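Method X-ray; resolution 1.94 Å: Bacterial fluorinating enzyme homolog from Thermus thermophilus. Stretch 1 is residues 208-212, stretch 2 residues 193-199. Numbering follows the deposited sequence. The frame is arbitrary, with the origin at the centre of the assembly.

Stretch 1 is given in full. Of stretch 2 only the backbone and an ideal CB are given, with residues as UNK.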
# COMPACT_ATOMS: atom_id res chain seq x y z
N PRO C 208 -10.26 -12.53 31.29
CA PRO C 208 -10.05 -11.49 32.30
C PRO C 208 -9.79 -10.12 31.70
O PRO C 208 -9.11 -10.00 30.68
CB PRO C 208 -8.85 -12.02 33.08
CG PRO C 208 -8.06 -12.70 32.01
CD PRO C 208 -9.12 -13.46 31.25
N VAL C 209 -10.33 -9.09 32.34
CA VAL C 209 -10.14 -7.72 31.89
C VAL C 209 -8.95 -7.16 32.65
O VAL C 209 -8.85 -7.33 33.87
CB VAL C 209 -11.38 -6.87 32.18
CG1 VAL C 209 -11.14 -5.44 31.72
CG2 VAL C 209 -12.59 -7.46 31.48
N ARG C 210 -8.04 -6.50 31.94
CA ARG C 210 -6.86 -5.92 32.57
C ARG C 210 -6.50 -4.57 31.97
O ARG C 210 -7.06 -4.15 30.96
CB ARG C 210 -5.67 -6.88 32.42
CG ARG C 210 -5.78 -8.15 33.25
CD ARG C 210 -5.67 -7.85 34.74
NE ARG C 210 -5.69 -9.05 35.57
CZ ARG C 210 -6.76 -9.82 35.76
NH1 ARG C 210 -7.91 -9.51 35.18
NH2 ARG C 210 -6.68 -10.89 36.53
N ARG C 211 -5.56 -3.88 32.61
CA ARG C 211 -5.11 -2.57 32.14
C ARG C 211 -3.68 -2.69 31.61
O ARG C 211 -3.35 -2.12 30.57
CB ARG C 211 -5.15 -1.55 33.28
CG ARG C 211 -6.53 -1.28 33.84
CD ARG C 211 -6.52 -0.01 34.69
NE ARG C 211 -7.85 0.33 35.18
CZ ARG C 211 -8.16 1.49 35.76
NH1 ARG C 211 -7.23 2.42 35.93
NH2 ARG C 211 -9.40 1.72 36.17
N THR C 212 -2.85 -3.42 32.34
CA THR C 212 -1.46 -3.63 31.95
C THR C 212 -1.25 -5.09 31.57
O THR C 212 -1.90 -5.98 32.11
CB THR C 212 -0.50 -3.26 33.10
OG1 THR C 212 0.85 -3.47 32.67
CG2 THR C 212 -0.78 -4.10 34.33
N UNK C 193 -17.52 -0.34 28.35
CA UNK C 193 -16.79 -0.42 29.60
C UNK C 193 -16.08 -1.75 29.78
O UNK C 193 -16.50 -2.78 29.26
CB UNK C 193 -17.74 -0.18 30.77
N UNK C 194 -14.97 -1.70 30.50
CA UNK C 194 -14.16 -2.88 30.77
C UNK C 194 -13.77 -2.83 32.24
O UNK C 194 -12.69 -2.36 32.59
CB UNK C 194 -12.93 -2.94 29.86
N UNK C 195 -14.65 -3.33 33.12
CA UNK C 195 -14.44 -3.35 34.57
C UNK C 195 -13.12 -3.97 35.03
O UNK C 195 -12.78 -5.09 34.64
CB UNK C 195 -15.59 -4.11 35.23
N UNK C 196 -12.39 -3.22 35.85
CA UNK C 196 -11.11 -3.67 36.38
C UNK C 196 -11.28 -4.95 37.20
O UNK C 196 -12.16 -5.05 38.05
CB UNK C 196 -10.47 -2.57 37.23
N UNK C 197 -10.43 -5.94 36.91
CA UNK C 197 -10.49 -7.20 37.62
C UNK C 197 -11.68 -8.07 37.25
O UNK C 197 -11.82 -9.19 37.75
CB UNK C 197 -10.51 -6.93 39.13
N UNK C 198 -12.54 -7.57 36.37
CA UNK C 198 -13.71 -8.33 35.96
C UNK C 198 -13.41 -9.35 34.88
O UNK C 198 -12.26 -9.58 34.53
CB UNK C 198 -14.80 -7.38 35.47
N UNK C 199 -14.47 -9.97 34.35
CA UNK C 199 -14.33 -10.99 33.31
C UNK C 199 -15.36 -10.76 32.20
O UNK C 199 -16.48 -10.32 32.45
CB UNK C 199 -14.49 -12.39 33.91

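Position 193 has an extended backbone, and its ideal CB has no atom of stretch 1 within 5.5 Å. Nothing here selects a side chain, so a polar or long one would serve as well as a small one. The residue is Arg 193, which makes no contact with stretch 1.

At position 194 the CA-to-CB bond points toward stretch 1, and the ideal CB already lies 3.6 Å from CG1 of Val 209. That is van der Waals distance to a methyl group, so a small apolar side chain suits the site. Ala 194 fills it: its CB packs 3.6 Å from Val 209 CG1.

Position 195 points its CB away from stretch 1. Phi is -52° and psi 128°, an extended conformation for the residue that begins a type II turn, and its carbonyl O accepts a 3.0 Å hydrogen bond from N of position 198. Many residues tolerate these angles; proline, with phi held near this value by its ring, is well suited. Pro 195 opens the turn, and its O sits 3.3 Å from Val 209 CB.

Position 196 is the second residue of the turn, at phi -60° and psi 131°. Its CB points sideways, 4.4 Å from NE of Arg 211. A polar group could meet the guanidinium, while an aliphatic one could pack along it. Val 196, with chi1 in the m well, brings CG1 to 3.1 Å from Arg 211 NE, at the guanidinium edge and near its plane: a close contact without a hydrogen bond.

At position 197 phi is 73° and psi -2°, the third place of a type II turn. Positive phi by itself favours glycine, although asparagine can also adopt it. Gly 197 is found here, its CA 4.2 Å from Arg 210 NH1.

Position 198 closes the turn. A CB would point sideways, 4.6 Å from Val 209 CG2, which leaves room for one, and phi of -82° does not demand glycine; several residues would suit. Gly 198 works through its backbone: its O accepts a hydrogen bond from Val 209 N at 3.0 Å and 169°, nearly linear.

Position 199 pairs with Pro 208 in an antiparallel, non-hydrogen-bonded bridge, CA to CA 4.4 Å, with both side chains on the same face. Proline offers an apolar surface there, inviting an aliphatic or aromatic partner. Phe 199, chi1 in m, swings its ring over to Pro 208: CE1 reaches Pro 208 CB at 3.5 Å.

Stretch 2 193-199: RAPVGGF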
# COMPACT_ATOMS: atom_id res chain seq x y z
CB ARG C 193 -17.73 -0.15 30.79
CG ARG C 193 -18.47 -1.36 31.31
CD ARG C 193 -18.85 -1.15 32.76
NE ARG C 193 -19.32 -2.37 33.40
CZ ARG C 193 -19.54 -2.50 34.70
NH1 ARG C 193 -19.33 -1.47 35.52
NH2 ARG C 193 -19.97 -3.65 35.20
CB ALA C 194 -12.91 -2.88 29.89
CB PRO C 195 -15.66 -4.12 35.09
CG PRO C 195 -15.96 -5.06 33.97
CD PRO C 195 -15.82 -4.16 32.76
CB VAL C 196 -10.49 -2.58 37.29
CG1 VAL C 196 -10.07 -1.38 36.45
CG2 VAL C 196 -11.50 -2.14 38.35
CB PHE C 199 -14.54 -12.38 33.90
CG PHE C 199 -13.42 -12.86 34.77
CD1 PHE C 199 -12.22 -13.29 34.21
CD2 PHE C 199 -13.55 -12.87 36.16
CE1 PHE C 199 -11.17 -13.74 35.01
CE2 PHE C 199 -12.51 -13.31 36.97
CZ PHE C 199 -11.32 -13.74 36.40
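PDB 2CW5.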